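Local atomic coordinates of glutathione S-transferase (Acinetobacter baumannii, PDB entry 4MP4), a protein that probably catalyses the conjugation of glutathione to electrophilic substrates. Residues F16-F22 with W204-R208; A89-K93 with F160-V166; L170-Q175 with Y191-W196. All blocks are in the same frame, centred on the assembly; numbering follows the deposited sequence.

Contact 1. Residues F16-F22 with W204-R208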
ATOM      1  N   PHE A  16      -3.968  18.107  11.162  1.00 18.40           N
ATOM      2  CA  PHE A  16      -3.511  16.869  11.801  1.00 16.19           C
ATOM      3  C   PHE A  16      -4.527  15.728  11.754  1.00 20.17           C
ATOM      4  O   PHE A  16      -4.582  14.916  12.667  1.00 24.60           O
ATOM      5  CB  PHE A  16      -3.131  17.131  13.255  1.00 20.25           C
ATOM      6  CG  PHE A  16      -1.855  17.883  13.419  1.00 24.77           C
ATOM      7  CD1 PHE A  16      -1.770  19.230  13.046  1.00 25.68           C
ATOM      8  CD2 PHE A  16      -0.734  17.258  13.947  1.00 25.21           C
ATOM      9  CE1 PHE A  16      -0.584  19.938  13.184  1.00 17.48           C
ATOM     10  CE2 PHE A  16       0.459  17.964  14.104  1.00 28.60           C
ATOM     11  CZ  PHE A  16       0.534  19.306  13.717  1.00 22.05           C
ATOM     12  N   LEU A  17      -5.322  15.673  10.691  1.00 24.97           N
ATOM     13  CA  LEU A  17      -6.352  14.653  10.536  1.00 20.82           C
ATOM     14  C   LEU A  17      -5.835  13.403   9.840  1.00 20.65           C
ATOM     15  O   LEU A  17      -6.507  12.379   9.832  1.00 19.61           O
ATOM     16  CB  LEU A  17      -7.529  15.199   9.725  1.00 17.69           C
ATOM     17  CG  LEU A  17      -8.303  16.397  10.275  1.00 25.61           C
ATOM     18  CD1 LEU A  17      -9.485  16.677   9.390  1.00 12.44           C
ATOM     19  CD2 LEU A  17      -8.758  16.150  11.719  1.00 22.23           C
ATOM     20  N   SER A  18      -4.652  13.488   9.243  1.00 14.43           N
ATOM     21  CA  SER A  18      -4.119  12.389   8.454  1.00 12.38           C
ATOM     22  C   SER A  18      -3.739  11.177   9.298  1.00 13.40           C
ATOM     23  O   SER A  18      -2.954  11.290  10.230  1.00 13.07           O
ATOM     24  CB  SER A  18      -2.897  12.847   7.655  1.00 13.43           C
ATOM     25  OG  SER A  18      -2.248  11.736   7.068  1.00 19.38           O
ATOM     26  N   PRO A  19      -4.285  10.003   8.958  1.00 11.37           N
ATOM     27  CA  PRO A  19      -3.926   8.779   9.683  1.00 12.11           C
ATOM     28  C   PRO A  19      -2.506   8.281   9.321  1.00 11.53           C
ATOM     29  O   PRO A  19      -1.861   7.616  10.135  1.00 14.09           O
ATOM     30  CB  PRO A  19      -4.995   7.783   9.214  1.00 10.55           C
ATOM     31  CG  PRO A  19      -5.311   8.252   7.798  1.00 12.72           C
ATOM     32  CD  PRO A  19      -5.256   9.755   7.874  1.00 11.52           C
ATOM     33  N   TYR A  20      -2.023   8.602   8.124  1.00 12.39           N
ATOM     34  CA  TYR A  20      -0.686   8.158   7.718  1.00 16.13           C
ATOM     35  C   TYR A  20       0.420   9.057   8.270  1.00 13.66           C
ATOM     36  O   TYR A  20       1.490   8.565   8.604  1.00 14.89           O
ATOM     37  CB  TYR A  20      -0.609   7.985   6.193  1.00 14.06           C
ATOM     38  CG  TYR A  20      -1.860   7.306   5.711  1.00 13.64           C
ATOM     39  CD1 TYR A  20      -2.141   5.991   6.076  1.00 13.14           C
ATOM     40  CD2 TYR A  20      -2.800   7.998   4.964  1.00 16.93           C
ATOM     41  CE1 TYR A  20      -3.316   5.382   5.685  1.00 22.60           C
ATOM     42  CE2 TYR A  20      -3.978   7.398   4.568  1.00 21.74           C
ATOM     43  CZ  TYR A  20      -4.230   6.093   4.929  1.00 19.01           C
ATOM     44  OH  TYR A  20      -5.406   5.510   4.545  1.00 17.08           O
ATOM     45  N   ALA A  21       0.147  10.358   8.391  1.00 18.37           N
ATOM     46  CA  ALA A  21       1.070  11.268   9.073  1.00 16.15           C
ATOM     47  C   ALA A  21       1.162  10.842  10.524  1.00 21.18           C
ATOM     48  O   ALA A  21       2.254  10.778  11.095  1.00 13.90           O
ATOM     49  CB  ALA A  21       0.598  12.721   8.988  1.00 14.46           C
ATOM     50  N   PHE A  22       0.002  10.568  11.120  1.00 12.50           N
ATOM     51  CA  PHE A  22      -0.049  10.030  12.472  1.00 20.13           C
ATOM     52  C   PHE A  22       0.894   8.825  12.623  1.00 17.21           C
ATOM     53  O   PHE A  22       1.712   8.761  13.540  1.00 17.11           O
ATOM     54  CB  PHE A  22      -1.491   9.663  12.823  1.00 16.18           C
ATOM     55  CG  PHE A  22      -1.625   8.679  13.954  1.00 18.63           C
ATOM     56  CD1 PHE A  22      -1.472   9.089  15.270  1.00 19.24           C
ATOM     57  CD2 PHE A  22      -1.929   7.350  13.704  1.00  9.95           C
ATOM     58  CE1 PHE A  22      -1.622   8.188  16.319  1.00 17.48           C
ATOM     59  CE2 PHE A  22      -2.066   6.442  14.748  1.00 14.27           C
ATOM     60  CZ  PHE A  22      -1.920   6.863  16.060  1.00  9.78           C
ATOM     61  N   TRP A 204       1.097  12.534  19.935  1.00 14.84           N
ATOM     62  CA  TRP A 204       0.336  13.014  18.780  1.00 20.30           C
ATOM     63  C   TRP A 204      -0.897  13.821  19.210  1.00 18.47           C
ATOM     64  O   TRP A 204      -1.093  14.954  18.754  1.00 19.30           O
ATOM     65  CB  TRP A 204      -0.103  11.838  17.882  1.00 13.95           C
ATOM     66  CG  TRP A 204      -0.826  12.240  16.600  1.00 20.30           C
ATOM     67  CD1 TRP A 204      -2.151  12.061  16.311  1.00 13.74           C
ATOM     68  CD2 TRP A 204      -0.255  12.870  15.442  1.00 15.50           C
ATOM     69  NE1 TRP A 204      -2.437  12.524  15.048  1.00 14.19           N
ATOM     70  CE2 TRP A 204      -1.292  13.033  14.490  1.00 14.77           C
ATOM     71  CE3 TRP A 204       1.036  13.312  15.114  1.00 15.40           C
ATOM     72  CZ2 TRP A 204      -1.089  13.619  13.237  1.00 15.53           C
ATOM     73  CZ3 TRP A 204       1.243  13.903  13.867  1.00 16.14           C
ATOM     74  CH2 TRP A 204       0.182  14.048  12.941  1.00 16.19           C
ATOM     75  N   LEU A 205      -1.715  13.235  20.085  1.00 14.30           N
ATOM     76  CA  LEU A 205      -2.978  13.847  20.501  1.00 25.50           C
ATOM     77  C   LEU A 205      -2.790  15.206  21.164  1.00 22.87           C
ATOM     78  O   LEU A 205      -3.605  16.110  20.987  1.00 15.88           O
ATOM     79  CB  LEU A 205      -3.760  12.906  21.418  1.00 24.80           C
ATOM     80  CG  LEU A 205      -3.940  11.498  20.839  1.00 21.25           C
ATOM     81  CD1 LEU A 205      -4.792  10.648  21.759  1.00 16.59           C
ATOM     82  CD2 LEU A 205      -4.547  11.553  19.444  1.00 17.49           C
ATOM     83  N   ALA A 206      -1.708  15.357  21.913  1.00 15.72           N
ATOM     84  CA  ALA A 206      -1.420  16.636  22.562  1.00 17.36           C
ATOM     85  C   ALA A 206      -0.916  17.636  21.521  1.00 18.75           C
ATOM     86  O   ALA A 206      -1.276  18.822  21.555  1.00 22.32           O
ATOM     87  CB  ALA A 206      -0.390  16.450  23.666  1.00 17.29           C
ATOM     88  N   LEU A 207      -0.091  17.138  20.597  1.00 17.78           N
ATOM     89  CA  LEU A 207       0.549  17.976  19.584  1.00 18.18           C
ATOM     90  C   LEU A 207      -0.510  18.624  18.724  1.00 17.46           C
ATOM     91  O   LEU A 207      -0.408  19.793  18.397  1.00 26.77           O
ATOM     92  CB  LEU A 207       1.533  17.171  18.718  1.00 17.40           C
ATOM     93  CG  LEU A 207       2.133  17.890  17.499  1.00 22.08           C
ATOM     94  CD1 LEU A 207       3.009  19.037  17.907  1.00 21.83           C
ATOM     95  CD2 LEU A 207       2.923  16.936  16.605  1.00 22.84           C
ATOM     96  N   ARG A 208      -1.548  17.871  18.394  1.00 18.12           N
ATOM     97  CA  ARG A 208      -2.637  18.410  17.586  1.00 16.88           C
ATOM     98  C   ARG A 208      -3.185  19.723  18.149  1.00 23.92           C
ATOM     99  O   ARG A 208      -3.309  20.692  17.416  1.00 20.77           O
ATOM    100  CB  ARG A 208      -3.758  17.399  17.438  1.00 16.19           C
ATOM    101  CG  ARG A 208      -3.404  16.149  16.664  1.00 15.61           C
ATOM    102  CD  ARG A 208      -4.664  15.543  16.064  1.00 15.38           C
ATOM    103  NE  ARG A 208      -5.856  16.119  16.685  1.00 31.49           N
ATOM    104  CZ  ARG A 208      -6.802  16.791  16.037  1.00 26.28           C
ATOM    105  NH1 ARG A 208      -6.726  16.957  14.729  1.00 19.98           N
ATOM    106  NH2 ARG A 208      -7.835  17.283  16.702  1.00 35.78           N
TER
HETATM  107  O   HOH W   1      -4.130  12.295  12.823  1.00 18.62           O
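W204 lies between F22 and F16, which cover opposite faces of its indole. F22 turns its edge to the five-membered ring in an edge-to-face pair, planes 66° apart and centroids 4.8 Å apart. The same residue also sets its CA over the six-membered ring, 3.8 Å from the ring centroid, as a CH-pi contact. F16 lies at the other face, its ring plane 48° from the indole, with F16 CD2 3.5 Å from W204 CH2. The W204 CG is anti to its backbone N (chi1 -176°), which carries the indole across to segment 16-22. W204 NE1 donates a hydrogen bond to a water at 2.8 Å. This water donates in turn to F16 O and S18 O, so it bridges the indole and the turn before helix 19-30. R208 slides past F16 in the opposite direction, with its CG 3.6 Å from F16 CB. Its guanidinium plane is steep to the F16 ring, and NH1 reaches L17 CD2. L207 CD2 meets the edge of F16 at CE2. The contact joins the start of helix 19-30, in the thioredoxin-like domain, to helix 199-215 of the helical domain. T12 of strand 8-13 touches A21 and W204, while F125 of helix 122-125 packs on L17 and R208.

Contact 2. Residues A89-K93 with F160-V166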
ATOM      1  N   ALA A  89      13.472  -2.035  15.739  1.00 30.38           N
ATOM      2  CA  ALA A  89      12.439  -2.457  14.819  1.00 29.90           C
ATOM      3  C   ALA A  89      11.060  -2.091  15.362  1.00 27.30           C
ATOM      4  O   ALA A  89      10.808  -2.176  16.565  1.00 23.62           O
ATOM      5  CB  ALA A  89      12.547  -3.956  14.558  1.00 20.98           C
ATOM      6  N   ILE A  90      10.176  -1.666  14.466  1.00 25.46           N
ATOM      7  CA  ILE A  90       8.788  -1.398  14.833  1.00 24.67           C
ATOM      8  C   ILE A  90       7.870  -2.350  14.070  1.00 22.70           C
ATOM      9  O   ILE A  90       6.683  -2.106  13.945  1.00 32.98           O
ATOM     10  CB  ILE A  90       8.394   0.072  14.593  1.00 25.58           C
ATOM     11  CG1 ILE A  90       8.540   0.443  13.124  1.00 16.70           C
ATOM     12  CG2 ILE A  90       9.251   1.013  15.450  1.00 26.06           C
ATOM     13  CD1 ILE A  90       8.272   1.901  12.854  1.00 16.05           C
ATOM     14  N   TYR A  91       8.469  -3.428  13.560  1.00 22.90           N
ATOM     15  CA  TYR A  91       7.777  -4.597  13.028  1.00 20.28           C
ATOM     16  C   TYR A  91       8.309  -5.815  13.784  1.00 23.21           C
ATOM     17  O   TYR A  91       9.409  -5.772  14.316  1.00 30.77           O
ATOM     18  CB  TYR A  91       8.052  -4.762  11.527  1.00 19.97           C
ATOM     19  CG  TYR A  91       7.399  -3.706  10.685  1.00 26.96           C
ATOM     20  CD1 TYR A  91       6.035  -3.756  10.405  1.00 23.73           C
ATOM     21  CD2 TYR A  91       8.127  -2.638  10.193  1.00 39.10           C
ATOM     22  CE1 TYR A  91       5.424  -2.781   9.647  1.00 21.16           C
ATOM     23  CE2 TYR A  91       7.517  -1.655   9.427  1.00 45.42           C
ATOM     24  CZ  TYR A  91       6.165  -1.739   9.157  1.00 30.80           C
ATOM     25  OH  TYR A  91       5.559  -0.769   8.408  1.00 30.52           O
ATOM     26  N   PRO A  92       7.532  -6.909  13.827  1.00 24.30           N
ATOM     27  CA  PRO A  92       7.966  -8.092  14.580  1.00 26.74           C
ATOM     28  C   PRO A  92       9.291  -8.626  14.027  1.00 36.79           C
ATOM     29  O   PRO A  92       9.617  -8.349  12.864  1.00 30.70           O
ATOM     30  CB  PRO A  92       6.838  -9.099  14.322  1.00 20.40           C
ATOM     31  CG  PRO A  92       5.659  -8.258  13.905  1.00 21.40           C
ATOM     32  CD  PRO A  92       6.241  -7.126  13.145  1.00 18.80           C
ATOM     33  N   LYS A  93      10.057  -9.362  14.835  1.00 40.89           N
ATOM     34  CA  LYS A  93      11.351  -9.847  14.356  1.00 43.44           C
ATOM     35  C   LYS A  93      11.255 -11.157  13.557  1.00 38.68           C
ATOM     36  O   LYS A  93      12.001 -11.349  12.614  1.00 35.06           O
ATOM     37  CB  LYS A  93      12.420  -9.909  15.463  1.00 44.37           C
ATOM     38  CG  LYS A  93      12.183 -10.953  16.528  1.00 56.74           C
ATOM     39  CD  LYS A  93      13.268 -10.922  17.595  1.00 66.61           C
ATOM     40  CE  LYS A  93      12.800 -11.625  18.871  1.00 72.77           C
ATOM     41  NZ  LYS A  93      11.554 -11.009  19.434  1.00 73.66           N
ATOM     42  N   PHE A 160       1.208  -9.007  17.586  1.00 30.19           N
ATOM     43  CA  PHE A 160       2.299  -9.906  17.235  1.00 30.21           C
ATOM     44  C   PHE A 160       3.251 -10.171  18.403  1.00 36.34           C
ATOM     45  O   PHE A 160       4.455 -10.353  18.209  1.00 39.28           O
ATOM     46  CB  PHE A 160       3.062  -9.343  16.027  1.00 25.09           C
ATOM     47  CG  PHE A 160       2.192  -9.123  14.826  1.00 25.95           C
ATOM     48  CD1 PHE A 160       1.622 -10.204  14.163  1.00 25.83           C
ATOM     49  CD2 PHE A 160       1.910  -7.842  14.379  1.00 23.62           C
ATOM     50  CE1 PHE A 160       0.791 -10.011  13.065  1.00 25.66           C
ATOM     51  CE2 PHE A 160       1.093  -7.644  13.285  1.00 24.81           C
ATOM     52  CZ  PHE A 160       0.530  -8.732  12.623  1.00 23.71           C
ATOM     53  N   GLY A 161       2.700 -10.207  19.611  1.00 32.80           N
ATOM     54  CA  GLY A 161       3.490 -10.437  20.811  1.00 30.83           C
ATOM     55  C   GLY A 161       3.755  -9.126  21.515  1.00 32.93           C
ATOM     56  O   GLY A 161       3.035  -8.728  22.436  1.00 36.37           O
ATOM     57  N   SER A 162       4.785  -8.433  21.055  1.00 31.82           N
ATOM     58  CA  SER A 162       5.065  -7.096  21.546  1.00 28.79           C
ATOM     59  C   SER A 162       4.546  -6.051  20.572  1.00 25.38           C
ATOM     60  O   SER A 162       4.167  -6.353  19.447  1.00 31.76           O
ATOM     61  CB  SER A 162       6.567  -6.914  21.790  1.00 32.82           C
ATOM     62  OG  SER A 162       7.319  -7.222  20.636  1.00 31.23           O
ATOM     63  N   TRP A 163       4.530  -4.812  21.022  1.00 26.21           N
ATOM     64  CA  TRP A 163       4.027  -3.720  20.225  1.00 22.96           C
ATOM     65  C   TRP A 163       4.691  -3.610  18.842  1.00 26.44           C
ATOM     66  O   TRP A 163       5.895  -3.788  18.705  1.00 30.11           O
ATOM     67  CB  TRP A 163       4.207  -2.418  20.998  1.00 16.23           C
ATOM     68  CG  TRP A 163       3.601  -1.273  20.279  1.00 27.77           C
ATOM     69  CD1 TRP A 163       2.307  -0.836  20.373  1.00 18.47           C
ATOM     70  CD2 TRP A 163       4.242  -0.426  19.325  1.00 23.30           C
ATOM     71  NE1 TRP A 163       2.113   0.236  19.546  1.00 22.73           N
ATOM     72  CE2 TRP A 163       3.282   0.510  18.881  1.00 24.18           C
ATOM     73  CE3 TRP A 163       5.535  -0.370  18.791  1.00 18.81           C
ATOM     74  CZ2 TRP A 163       3.565   1.495  17.941  1.00 23.52           C
ATOM     75  CZ3 TRP A 163       5.823   0.615  17.852  1.00 22.50           C
ATOM     76  CH2 TRP A 163       4.840   1.534  17.439  1.00 28.83           C
ATOM     77  N   SER A 164       3.893  -3.328  17.819  1.00 28.26           N
ATOM     78  CA  SER A 164       4.420  -2.914  16.521  1.00 20.20           C
ATOM     79  C   SER A 164       3.585  -1.769  15.975  1.00 17.59           C
ATOM     80  O   SER A 164       2.466  -1.528  16.442  1.00 19.07           O
ATOM     81  CB  SER A 164       4.421  -4.069  15.525  1.00 20.45           C
ATOM     82  OG  SER A 164       3.150  -4.666  15.450  1.00 18.90           O
ATOM     83  N   ILE A 165       4.117  -1.067  14.980  1.00 12.99           N
ATOM     84  CA  ILE A 165       3.427   0.103  14.426  1.00  9.93           C
ATOM     85  C   ILE A 165       2.001  -0.266  13.946  1.00 18.03           C
ATOM     86  O   ILE A 165       1.120   0.598  13.846  1.00 18.22           O
ATOM     87  CB  ILE A 165       4.269   0.749  13.287  1.00 13.43           C
ATOM     88  CG1 ILE A 165       3.761   2.146  12.913  1.00 16.14           C
ATOM     89  CG2 ILE A 165       4.322  -0.152  12.083  1.00  9.45           C
ATOM     90  CD1 ILE A 165       3.839   3.148  14.043  1.00  9.22           C
ATOM     91  N   VAL A 166       1.768  -1.554  13.692  1.00 10.08           N
ATOM     92  CA  VAL A 166       0.486  -1.994  13.170  1.00 18.88           C
ATOM     93  C   VAL A 166      -0.570  -1.963  14.282  1.00 18.76           C
ATOM     94  O   VAL A 166      -1.778  -1.848  14.006  1.00 12.08           O
ATOM     95  CB  VAL A 166       0.569  -3.395  12.484  1.00 10.53           C
ATOM     96  CG1 VAL A 166      -0.753  -3.745  11.829  1.00 10.71           C
ATOM     97  CG2 VAL A 166       1.650  -3.412  11.432  1.00 10.26           C
TER
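I165 lies alongside I90, the two side chains pointing the same way. The backbones are joined first: I165 N donates to I90 O at 3.0 Å. The bond is nearly straight, 173° at the hydrogen, though the donor is tilted 17° from the carbonyl plane. The I165 side chain can be followed from this bond outward. Its CB is 4.2 Å from I90 CD1. There the chain forks. CG2 lies between the backbone N and the carbonyl carbon, and turns to Y91, 3.7 Å from CE1. It makes an off-centre CH-pi contact with that ring, set obliquely to it. CG1 is anti to the backbone N (chi1 -166°) and leads to CD1; the side chain also packs on T23 and V26 of helix 19-30. The Y91 hydroxyl is hydrogen-bonded to Q105. W163 flanks the bond: I165 N lies over one face of its indole, and CZ3 touches I90 CB at 4.2 Å. Further along, P92 CG rests on F160 CB at 3.5 Å. S164 N is hydrogen-bonded to D167 OD2, as in one half of the S-x-x-D capping box known in glutathione transferases. The linker 89-93 runs between helix 74-84 and helix 95-110. L78 and E82 of the first back I90 and Y91, and A101 of the second lies against P92 and F160.

Contact 3. Residues L170-Q175 with Y191-W196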
ATOM      1  N   LEU A 170      -4.151  -0.253  13.532  1.00 16.64           N
ATOM      2  CA  LEU A 170      -5.400  -0.971  13.739  1.00 11.36           C
ATOM      3  C   LEU A 170      -6.282  -0.216  14.723  1.00  9.53           C
ATOM      4  O   LEU A 170      -7.475  -0.040  14.484  1.00 21.31           O
ATOM      5  CB  LEU A 170      -5.138  -2.395  14.251  1.00 11.41           C
ATOM      6  CG  LEU A 170      -6.375  -3.264  14.527  1.00 16.07           C
ATOM      7  CD1 LEU A 170      -7.167  -3.552  13.244  1.00 12.97           C
ATOM      8  CD2 LEU A 170      -5.977  -4.569  15.189  1.00 20.49           C
ATOM      9  N   ALA A 171      -5.693   0.231  15.827  1.00  9.77           N
ATOM     10  CA  ALA A 171      -6.432   1.021  16.808  1.00 14.28           C
ATOM     11  C   ALA A 171      -7.092   2.240  16.171  1.00 13.01           C
ATOM     12  O   ALA A 171      -8.257   2.514  16.435  1.00 16.49           O
ATOM     13  CB  ALA A 171      -5.544   1.445  17.972  1.00 10.36           C
ATOM     14  N   LEU A 172      -6.350   2.974  15.343  1.00 15.02           N
ATOM     15  CA  LEU A 172      -6.921   4.164  14.718  1.00 15.84           C
ATOM     16  C   LEU A 172      -8.124   3.759  13.868  1.00 13.82           C
ATOM     17  O   LEU A 172      -9.166   4.411  13.900  1.00 15.44           O
ATOM     18  CB  LEU A 172      -5.884   4.956  13.908  1.00  7.01           C
ATOM     19  CG  LEU A 172      -6.477   6.190  13.212  1.00 22.29           C
ATOM     20  CD1 LEU A 172      -5.451   7.328  13.144  1.00 12.06           C
ATOM     21  CD2 LEU A 172      -7.089   5.866  11.790  1.00  7.35           C
ATOM     22  N   MET A 173      -7.973   2.672  13.122  1.00 20.20           N
ATOM     23  CA  MET A 173      -9.056   2.142  12.296  1.00 15.50           C
ATOM     24  C   MET A 173     -10.265   1.828  13.144  1.00 18.81           C
ATOM     25  O   MET A 173     -11.380   2.214  12.795  1.00 19.85           O
ATOM     26  CB  MET A 173      -8.611   0.889  11.541  1.00 15.04           C
ATOM     27  CG  MET A 173      -9.575   0.463  10.457  1.00 16.55           C
ATOM     28  SD  MET A 173      -9.864   1.683   9.134  1.00 17.69           S
ATOM     29  CE  MET A 173      -8.493   1.399   8.027  1.00  8.59           C
ATOM     30  N   LEU A 174     -10.049   1.141  14.262  1.00  9.11           N
ATOM     31  CA  LEU A 174     -11.156   0.807  15.158  1.00 14.28           C
ATOM     32  C   LEU A 174     -11.787   2.060  15.785  1.00 19.33           C
ATOM     33  O   LEU A 174     -12.999   2.114  16.003  1.00 16.32           O
ATOM     34  CB  LEU A 174     -10.699  -0.174  16.241  1.00 17.24           C
ATOM     35  CG  LEU A 174     -10.424  -1.619  15.821  1.00 15.83           C
ATOM     36  CD1 LEU A 174      -9.650  -2.353  16.908  1.00 12.73           C
ATOM     37  CD2 LEU A 174     -11.729  -2.321  15.562  1.00 13.83           C
ATOM     38  N   GLN A 175     -10.955   3.069  16.040  1.00 19.98           N
ATOM     39  CA  GLN A 175     -11.389   4.305  16.660  1.00 19.12           C
ATOM     40  C   GLN A 175     -12.360   5.073  15.774  1.00 21.56           C
ATOM     41  O   GLN A 175     -13.205   5.814  16.277  1.00 23.76           O
ATOM     42  CB  GLN A 175     -10.186   5.177  17.039  1.00 23.03           C
ATOM     43  CG  GLN A 175      -9.534   4.808  18.395  1.00 22.67           C
ATOM     44  CD  GLN A 175     -10.383   5.219  19.604  1.00 20.29           C
ATOM     45  OE1 GLN A 175     -11.574   4.925  19.674  1.00 26.43           O
ATOM     46  NE2 GLN A 175      -9.767   5.908  20.549  1.00 18.36           N
ATOM     47  N   TYR A 191      -8.782  -3.274  23.572  1.00 25.05           N
ATOM     48  CA  TYR A 191      -7.568  -3.260  22.761  1.00 20.88           C
ATOM     49  C   TYR A 191      -7.266  -1.868  22.230  1.00 17.29           C
ATOM     50  O   TYR A 191      -6.160  -1.356  22.383  1.00 17.96           O
ATOM     51  CB  TYR A 191      -7.686  -4.212  21.564  1.00 28.16           C
ATOM     52  CG  TYR A 191      -6.530  -4.069  20.587  1.00 22.53           C
ATOM     53  CD1 TYR A 191      -5.265  -4.561  20.902  1.00 22.44           C
ATOM     54  CD2 TYR A 191      -6.703  -3.444  19.358  1.00 16.40           C
ATOM     55  CE1 TYR A 191      -4.208  -4.430  20.026  1.00 22.20           C
ATOM     56  CE2 TYR A 191      -5.657  -3.315  18.466  1.00 23.69           C
ATOM     57  CZ  TYR A 191      -4.401  -3.802  18.806  1.00 24.80           C
ATOM     58  OH  TYR A 191      -3.337  -3.666  17.935  1.00 19.36           O
ATOM     59  N   ALA A 192      -8.261  -1.263  21.598  1.00 18.86           N
ATOM     60  CA  ALA A 192      -8.074   0.045  20.988  1.00 20.09           C
ATOM     61  C   ALA A 192      -7.748   1.118  22.031  1.00 18.11           C
ATOM     62  O   ALA A 192      -6.842   1.905  21.830  1.00 18.27           O
ATOM     63  CB  ALA A 192      -9.301   0.424  20.193  1.00 21.17           C
ATOM     64  N   LEU A 193      -8.475   1.130  23.153  1.00 20.53           N
ATOM     65  CA  LEU A 193      -8.264   2.147  24.182  1.00 20.36           C
ATOM     66  C   LEU A 193      -6.860   2.066  24.743  1.00 24.39           C
ATOM     67  O   LEU A 193      -6.187   3.072  24.928  1.00 34.10           O
ATOM     68  CB  LEU A 193      -9.284   2.020  25.325  1.00 26.23           C
ATOM     69  CG  LEU A 193      -8.844   2.699  26.643  1.00 34.02           C
ATOM     70  CD1 LEU A 193      -8.818   4.242  26.555  1.00 27.73           C
ATOM     71  CD2 LEU A 193      -9.671   2.233  27.854  1.00 39.46           C
ATOM     72  N   GLN A 194      -6.425   0.849  25.014  1.00 22.69           N
ATOM     73  CA  GLN A 194      -5.089   0.640  25.514  1.00 23.52           C
ATOM     74  C   GLN A 194      -4.059   1.100  24.488  1.00 27.63           C
ATOM     75  O   GLN A 194      -3.076   1.756  24.834  1.00 36.92           O
ATOM     76  CB  GLN A 194      -4.880  -0.825  25.883  1.00 23.96           C
ATOM     77  CG  GLN A 194      -3.426  -1.159  26.088  1.00 39.93           C
ATOM     78  CD  GLN A 194      -3.200  -2.560  26.615  1.00 51.80           C
ATOM     79  OE1 GLN A 194      -2.058  -2.990  26.766  1.00 57.99           O
ATOM     80  NE2 GLN A 194      -4.285  -3.278  26.905  1.00 50.80           N
ATOM     81  N   GLN A 195      -4.282   0.771  23.223  1.00 21.02           N
ATOM     82  CA  GLN A 195      -3.360   1.224  22.193  1.00 19.47           C
ATOM     83  C   GLN A 195      -3.276   2.748  22.138  1.00 22.01           C
ATOM     84  O   GLN A 195      -2.213   3.310  21.893  1.00 21.44           O
ATOM     85  CB  GLN A 195      -3.716   0.629  20.826  1.00 14.89           C
ATOM     86  CG  GLN A 195      -3.521  -0.899  20.771  1.00 21.31           C
ATOM     87  CD  GLN A 195      -2.146  -1.339  21.290  1.00 21.93           C
ATOM     88  OE1 GLN A 195      -1.151  -0.651  21.085  1.00 17.01           O
ATOM     89  NE2 GLN A 195      -2.095  -2.488  21.960  1.00 25.06           N
ATOM     90  N   TRP A 196      -4.406   3.404  22.392  1.00 21.33           N
ATOM     91  CA  TRP A 196      -4.502   4.862  22.338  1.00 21.50           C
ATOM     92  C   TRP A 196      -3.718   5.528  23.475  1.00 20.21           C
ATOM     93  O   TRP A 196      -3.353   6.698  23.377  1.00 20.08           O
ATOM     94  CB  TRP A 196      -5.982   5.290  22.377  1.00 11.99           C
ATOM     95  CG  TRP A 196      -6.314   6.412  21.454  1.00 23.14           C
ATOM     96  CD1 TRP A 196      -6.827   7.634  21.794  1.00 19.94           C
ATOM     97  CD2 TRP A 196      -6.149   6.427  20.026  1.00 17.12           C
ATOM     98  NE1 TRP A 196      -6.992   8.409  20.665  1.00 22.94           N
ATOM     99  CE2 TRP A 196      -6.585   7.686  19.560  1.00 15.97           C
ATOM    100  CE3 TRP A 196      -5.671   5.496  19.089  1.00 16.54           C
ATOM    101  CZ2 TRP A 196      -6.567   8.045  18.212  1.00 12.98           C
ATOM    102  CZ3 TRP A 196      -5.656   5.854  17.734  1.00 15.57           C
ATOM    103  CH2 TRP A 196      -6.088   7.116  17.316  1.00  8.80           C
TER
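A171 and A192 mark the crossing of helix 165-178 with helix 186-196 in the all-helical C-terminal domain of the glutathione transferase fold. Their CA atoms are 4.6 Å apart. The short axes approach to 8.8 Å and cross at -121°. Two alanines at this point let the backbones come close. A171 CB also meets Q195 CB, at 3.5 Å. On one flank, Y191 lies against two leucines, each crossing it at about a right angle. L170 CD2 is 3.5 Å from Y191 CE2, and L174 CD1 meets the ring edge at CD2, 4.0 Å away. The Y191 hydroxyl is hydrogen-bonded to D167 in helix 165-178. Helix 186-196 packs against helix 165-178 within the helical bundle, which also includes helix 135-151; L144 of that helix packs on L170 and L174. On the other flank, W196 is met by Q175 and L172. The Q175 chain bends at chi2 (-73°), which brings its amide over the indole. Q175 CG lies over the six-membered ring of W196, 4.0 Å from its centroid. Q175 NE2 is 3.6 Å from W196 CG, above the same face, and the amide plane stands nearly upright on the ring at 88°. Q175 OE1 is hydrogen-bonded to Q179. L172 CB touches W196 CZ3 at 3.9 Å. I124 of helix 122-125 packs on L172, Q175 and W196.

Overall arrangement
Contact 1 opens first, at 16-22 near the N terminus, and closes last, at 204-208. Its loop takes in most of the chain and holds both other contacts. It ties the thioredoxin-like domain to a late helix of the helical domain. Contact 2 opens in the linker 89-93 and closes at 160-166. Contact 3 follows in series, from 170-175 to 191-196, so these two neither nest nor cross. They share helix 165-178 and touch where W163 meets Q195. Contacts 1 and 3 also touch, through F22 on L172 and L205 on W196. Contacts 1 and 2 do not touch; they lie on opposite sides of the chain centre, their centres about 20 Å apart.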